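Local coordinates for protein putative thioesterase (Novosphingobium aromaticivorans, PDB 3CJY) that probably hydrolyses acyl-CoA thioesters as a double-hotdog thioesterase and binds a calcium ion, at residues R54-P68 and V95-M109. Numbering follows the deposited sequence. Where two conformers were deposited one is given.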
loop_
_atom_site.group_PDB
_atom_site.type_symbol
_atom_site.label_atom_id
_atom_site.label_comp_id
_atom_site.label_asym_id
_atom_site.label_seq_id
_atom_site.Cartn_x
_atom_site.Cartn_y
_atom_site.Cartn_z
ATOM N N ARG A 54 20.083 -4.231 -6.582
ATOM C CA ARG A 54 19.926 -2.978 -5.875
ATOM C C ARG A 54 18.824 -3.139 -4.840
ATOM O O ARG A 54 18.057 -4.103 -4.866
ATOM C CB ARG A 54 19.663 -1.836 -6.833
ATOM C CG ARG A 54 18.419 -1.995 -7.614
ATOM C CD ARG A 54 18.647 -1.510 -9.023
ATOM N NE ARG A 54 18.889 -0.080 -9.098
ATOM C CZ ARG A 54 19.152 0.551 -10.235
ATOM N NH1 ARG A 54 19.224 -0.142 -11.370
ATOM N NH2 ARG A 54 19.347 1.859 -10.246
ATOM N N PRO A 55 18.755 -2.193 -3.913
ATOM C CA PRO A 55 17.828 -2.320 -2.799
ATOM C C PRO A 55 16.381 -1.949 -3.097
ATOM O O PRO A 55 16.103 -1.144 -3.978
ATOM C CB PRO A 55 18.408 -1.367 -1.738
ATOM C CG PRO A 55 19.363 -0.516 -2.435
ATOM C CD PRO A 55 19.594 -0.998 -3.835
ATOM N N VAL A 56 15.477 -2.569 -2.366
ATOM C CA VAL A 56 14.068 -2.326 -2.549
ATOM C C VAL A 56 13.659 -0.999 -1.979
ATOM O O VAL A 56 14.132 -0.600 -0.934
ATOM C CB VAL A 56 13.232 -3.443 -1.847
ATOM C CG1 VAL A 56 11.758 -3.059 -1.721
ATOM C CG2 VAL A 56 13.404 -4.790 -2.595
ATOM N N VAL A 57 12.797 -0.312 -2.717
ATOM C CA VAL A 57 12.148 0.928 -2.277
ATOM C C VAL A 57 10.750 0.598 -1.796
ATOM O O VAL A 57 10.305 1.041 -0.754
ATOM C CB VAL A 57 12.114 1.991 -3.415
ATOM C CG1 VAL A 57 11.170 3.148 -3.133
ATOM C CG2 VAL A 57 13.507 2.419 -3.804
ATOM N N GLN A 58 10.024 -0.212 -2.561
ATOM C CA GLN A 58 8.674 -0.588 -2.132
ATOM C C GLN A 58 8.226 -1.809 -2.830
ATOM O O GLN A 58 8.692 -2.120 -3.906
ATOM C CB GLN A 58 7.650 0.553 -2.377
ATOM C CG GLN A 58 7.346 0.950 -3.810
ATOM C CD GLN A 58 6.375 0.066 -4.529
ATOM O OE1 GLN A 58 5.476 -0.530 -3.923
ATOM N NE2 GLN A 58 6.539 -0.018 -5.855
ATOM N N GLY A 59 7.284 -2.507 -2.238
ATOM C CA GLY A 59 6.701 -3.667 -2.923
ATOM C C GLY A 59 5.265 -3.915 -2.480
ATOM O O GLY A 59 4.856 -3.548 -1.382
ATOM N N SER A 60 4.486 -4.471 -3.393
ATOM C CA SER A 60 3.125 -4.891 -3.068
ATOM C C SER A 60 2.966 -6.304 -3.530
ATOM O O SER A 60 3.448 -6.664 -4.601
ATOM C CB SER A 60 2.057 -4.003 -3.720
ATOM O OG SER A 60 2.159 -2.653 -3.245
ATOM N N LEU A 61 2.292 -7.109 -2.714
ATOM C CA LEU A 61 2.097 -8.532 -3.042
ATOM C C LEU A 61 0.652 -8.903 -2.759
ATOM O O LEU A 61 0.117 -8.526 -1.710
ATOM C CB LEU A 61 3.073 -9.348 -2.202
ATOM C CG LEU A 61 3.182 -10.879 -2.259
ATOM C CD1 LEU A 61 4.537 -11.309 -1.766
ATOM C CD2 LEU A 61 2.072 -11.530 -1.429
ATOM N N GLN A 62 0.045 -9.599 -3.719
ATOM C CA GLN A 62 -1.348 -10.066 -3.630
ATOM C C GLN A 62 -1.344 -11.541 -3.364
ATOM O O GLN A 62 -0.649 -12.276 -4.044
ATOM C CB GLN A 62 -2.107 -9.822 -4.953
ATOM C CG GLN A 62 -1.851 -8.456 -5.533
ATOM C CD GLN A 62 -2.345 -7.322 -4.618
ATOM O OE1 GLN A 62 -3.501 -7.350 -4.155
ATOM N NE2 GLN A 62 -1.476 -6.305 -4.374
ATOM N N PHE A 63 -2.065 -11.976 -2.334
ATOM C CA PHE A 63 -2.129 -13.400 -1.994
ATOM C C PHE A 63 -3.279 -14.047 -2.747
ATOM O O PHE A 63 -4.439 -13.629 -2.606
ATOM C CB PHE A 63 -2.323 -13.631 -0.492
ATOM C CG PHE A 63 -1.178 -13.135 0.364
ATOM C CD1 PHE A 63 0.045 -13.800 0.342
ATOM C CD2 PHE A 63 -1.329 -12.037 1.174
ATOM C CE1 PHE A 63 1.098 -13.368 1.107
ATOM C CE2 PHE A 63 -0.281 -11.597 1.950
ATOM C CZ PHE A 63 0.926 -12.255 1.915
ATOM N N VAL A 64 -2.955 -15.084 -3.503
ATOM C CA VAL A 64 -3.909 -15.777 -4.348
ATOM C C VAL A 64 -4.364 -17.059 -3.705
ATOM O O VAL A 64 -5.537 -17.405 -3.742
ATOM C CB VAL A 64 -3.296 -16.046 -5.730
ATOM C CG1 VAL A 64 -4.283 -16.834 -6.631
ATOM C CG2 VAL A 64 -2.843 -14.721 -6.409
ATOM N N SER A 65 -3.408 -17.750 -3.094
ATOM C CA SER A 65 -3.658 -19.034 -2.434
ATOM C C SER A 65 -2.635 -19.293 -1.337
ATOM O O SER A 65 -1.595 -18.641 -1.266
ATOM C CB SER A 65 -3.615 -20.170 -3.448
ATOM O OG SER A 65 -3.891 -21.413 -2.835
ATOM N N PHE A 66 -2.932 -20.292 -0.515
ATOM C CA PHE A 66 -2.093 -20.654 0.633
ATOM C C PHE A 66 -0.945 -21.560 0.252
ATOM O O PHE A 66 -1.039 -22.372 -0.671
ATOM C CB PHE A 66 -2.907 -21.352 1.759
ATOM C CG PHE A 66 -3.690 -20.415 2.633
ATOM C CD1 PHE A 66 -3.074 -19.740 3.682
ATOM C CD2 PHE A 66 -5.055 -20.236 2.445
ATOM C CE1 PHE A 66 -3.792 -18.870 4.516
ATOM C CE2 PHE A 66 -5.785 -19.356 3.276
ATOM C CZ PHE A 66 -5.144 -18.683 4.321
ATOM N N THR A 67 0.155 -21.390 0.985
ATOM C CA THR A 67 1.345 -22.225 0.840
ATOM C C THR A 67 1.490 -23.071 2.122
ATOM O O THR A 67 1.941 -22.595 3.146
ATOM C CB THR A 67 2.605 -21.415 0.600
ATOM O OG1 THR A 67 2.371 -20.555 -0.514
ATOM C CG2 THR A 67 3.814 -22.327 0.311
ATOM N N PRO A 68 1.054 -24.321 2.062
ATOM C CA PRO A 68 1.142 -25.162 3.229
ATOM C C PRO A 68 2.550 -25.394 3.719
ATOM O O PRO A 68 3.529 -25.382 2.954
ATOM C CB PRO A 68 0.558 -26.499 2.736
ATOM C CG PRO A 68 -0.172 -26.174 1.467
ATOM C CD PRO A 68 0.559 -25.039 0.883
ATOM N N VAL A 95 3.497 -22.931 -6.258
ATOM C CA VAL A 95 3.736 -24.209 -5.643
ATOM C C VAL A 95 3.176 -25.257 -6.605
ATOM O O VAL A 95 1.983 -25.273 -6.901
ATOM C CB VAL A 95 3.008 -24.363 -4.311
ATOM C CG1 VAL A 95 3.216 -25.759 -3.752
ATOM C CG2 VAL A 95 3.464 -23.281 -3.327
ATOM N N ASP A 96 4.047 -26.103 -7.108
ATOM C CA ASP A 96 3.599 -27.136 -8.003
ATOM C C ASP A 96 2.884 -26.507 -9.190
ATOM O O ASP A 96 1.919 -27.059 -9.710
ATOM C CB ASP A 96 2.646 -28.083 -7.277
ATOM C CG ASP A 96 3.341 -28.928 -6.226
ATOM O OD1 ASP A 96 4.581 -29.079 -6.310
ATOM O OD2 ASP A 96 2.638 -29.464 -5.326
ATOM N N GLY A 97 3.349 -25.330 -9.580
ATOM C CA GLY A 97 2.807 -24.650 -10.739
ATOM C C GLY A 97 1.593 -23.797 -10.419
ATOM O O GLY A 97 1.174 -23.003 -11.245
ATOM N N ARG A 98 1.032 -23.967 -9.225
ATOM C CA ARG A 98 -0.143 -23.199 -8.784
ATOM C C ARG A 98 0.275 -21.832 -8.268
ATOM O O ARG A 98 1.164 -21.741 -7.450
ATOM C CB ARG A 98 -0.890 -23.932 -7.648
ATOM C CG ARG A 98 -2.129 -23.159 -7.102
ATOM C CD ARG A 98 -2.878 -23.851 -5.919
ATOM N NE ARG A 98 -2.267 -23.688 -4.588
ATOM C CZ ARG A 98 -1.344 -24.507 -4.093
ATOM N NH1 ARG A 98 -0.907 -25.522 -4.830
ATOM N NH2 ARG A 98 -0.842 -24.308 -2.886
ATOM N N LEU A 99 -0.380 -20.780 -8.743
ATOM C CA LEU A 99 -0.069 -19.420 -8.263
ATOM C C LEU A 99 -0.549 -19.199 -6.835
ATOM O O LEU A 99 -1.731 -19.370 -6.517
ATOM C CB LEU A 99 -0.716 -18.368 -9.158
ATOM C CG LEU A 99 -0.294 -16.924 -8.974
ATOM C CD1 LEU A 99 1.198 -16.735 -9.312
ATOM C CD2 LEU A 99 -1.158 -16.028 -9.827
ATOM N N VAL A 100 0.383 -18.808 -5.982
ATOM C CA VAL A 100 0.073 -18.520 -4.577
ATOM C C VAL A 100 0.174 -17.019 -4.269
ATOM O O VAL A 100 -0.501 -16.499 -3.387
ATOM C CB VAL A 100 0.886 -19.390 -3.593
ATOM C CG1 VAL A 100 0.514 -20.859 -3.777
ATOM C CG2 VAL A 100 2.377 -19.181 -3.729
ATOM N N PHE A 101 0.979 -16.309 -5.046
ATOM C CA PHE A 101 1.084 -14.848 -4.930
ATOM C C PHE A 101 1.773 -14.235 -6.138
ATOM O O PHE A 101 2.455 -14.909 -6.864
ATOM C CB PHE A 101 1.759 -14.371 -3.593
ATOM C CG PHE A 101 3.230 -14.696 -3.466
ATOM C CD1 PHE A 101 4.181 -14.011 -4.187
ATOM C CD2 PHE A 101 3.655 -15.651 -2.578
ATOM C CE1 PHE A 101 5.520 -14.320 -4.054
ATOM C CE2 PHE A 101 4.988 -15.981 -2.473
ATOM C CZ PHE A 101 5.908 -15.299 -3.200
ATOM N N HIS A 102 1.497 -12.953 -6.364
ATOM C CA HIS A 102 2.194 -12.167 -7.374
ATOM C C HIS A 102 2.469 -10.800 -6.767
ATOM O O HIS A 102 1.737 -10.301 -5.904
ATOM C CB HIS A 102 1.456 -12.087 -8.704
ATOM C CG HIS A 102 0.191 -11.286 -8.637
ATOM N ND1 HIS A 102 0.150 -9.937 -8.953
ATOM C CD2 HIS A 102 -1.073 -11.641 -8.310
ATOM C CE1 HIS A 102 -1.091 -9.500 -8.792
ATOM N NE2 HIS A 102 -1.850 -10.511 -8.409
ATOM N N SER A 103 3.525 -10.161 -7.247
ATOM C CA SER A 103 3.966 -8.893 -6.674
ATOM C C SER A 103 4.634 -7.974 -7.664
ATOM O O SER A 103 5.129 -8.388 -8.697
ATOM C CB SER A 103 4.941 -9.158 -5.540
ATOM O OG SER A 103 6.062 -9.792 -6.068
ATOM N N GLY A 104 4.641 -6.714 -7.275
ATOM C CA GLY A 104 5.309 -5.631 -8.006
ATOM C C GLY A 104 6.216 -4.911 -7.033
ATOM O O GLY A 104 5.812 -4.553 -5.937
ATOM N N ILE A 105 7.454 -4.751 -7.425
ATOM C CA ILE A 105 8.517 -4.202 -6.595
ATOM C C ILE A 105 9.360 -3.165 -7.344
ATOM O O ILE A 105 9.694 -3.344 -8.528
ATOM C CB ILE A 105 9.460 -5.366 -6.148
ATOM C CG1 ILE A 105 8.663 -6.452 -5.398
ATOM C CG2 ILE A 105 10.626 -4.843 -5.277
ATOM C CD1 ILE A 105 9.418 -7.684 -5.083
ATOM N N SER A 106 9.631 -2.055 -6.662
ATOM C CA SER A 106 10.494 -0.991 -7.176
ATOM C C SER A 106 11.789 -1.049 -6.391
ATOM O O SER A 106 11.776 -1.237 -5.183
ATOM C CB SER A 106 9.903 0.408 -6.960
ATOM O OG SER A 106 8.653 0.497 -7.573
ATOM N N LEU A 107 12.885 -0.873 -7.122
ATOM C CA LEU A 107 14.237 -0.949 -6.570
ATOM C C LEU A 107 15.057 0.232 -7.028
ATOM O O LEU A 107 14.862 0.738 -8.110
ATOM C CB LEU A 107 14.920 -2.261 -6.965
ATOM C CG LEU A 107 14.100 -3.518 -6.660
ATOM C CD1 LEU A 107 13.351 -3.976 -7.930
ATOM C CD2 LEU A 107 14.980 -4.643 -6.131
ATOM N N GLY A 108 15.944 0.677 -6.161
ATOM C CA GLY A 108 16.817 1.786 -6.505
ATOM C C GLY A 108 17.454 2.400 -5.296
ATOM O O GLY A 108 17.050 2.177 -4.146
HETATM N N MSE A 109 18.453 3.209 -5.583
HETATM C CA MSE A 109 19.174 3.883 -4.546
HETATM C C MSE A 109 20.016 4.916 -5.269
HETATM O O MSE A 109 20.911 4.577 -6.042
HETATM C CB MSE A 109 20.018 2.875 -3.756
HETATM C CG MSE A 109 20.568 3.475 -2.471
HETATM SE SE MSE A 109 21.932 2.390 -1.526
HETATM C CE MSE A 109 23.072 2.000 -3.087
HETATM O O HOH W 1 18.792 3.873 -8.180
#
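Leu-61 of strand 58-63 lies against Phe-101 of the antiparallel strand 98-107, and the leucine can be followed outward atom by atom. Its CB rests on Ser-103 CB, 3.8 Å away. CG stands anti to the backbone N (chi1 -180°), which brings it to 3.8 Å from Phe-101 CD1. There the branches part: CD1 sits over one face of the Phe-101 ring, a CH-pi contact 4.0 Å from the centroid, while CD2 meets Phe-101 CB at 3.6 Å and also covers a face of the Phe-63 ring. A forked aliphatic chain suits this place because one methyl can lie on the Phe-101 ring while the other bridges to Phe-63, and Met-41 of helix 37-52 adds to the same apolar side.

On the other side of the sheet, Gln-58 suits its place because its amide NE2 can donate twice: a 2.8 Å hydrogen bond to Ser-106 OG, nearly in the amide plane, and another to Gln-62 OE1 of the second subunit. The backbone bulges here, the amides of Val-57 and, more weakly, Gln-58 sharing Ser-106 O in a classic beta bulge.

At the far end Arg-98, long and bent at chi3, turns its guanidinium edge to the loop: NH2 donates a 2.9 Å hydrogen bond to Phe-66 O, and NE one to Ser-65 OG in the conformer given. A leucine in its place would probably leave Phe-66 O without this donor. Neighbouring antiparallel strands with helix 37-52 packed across one face are typical of the hotdog fold of acyl-CoA thioesterases.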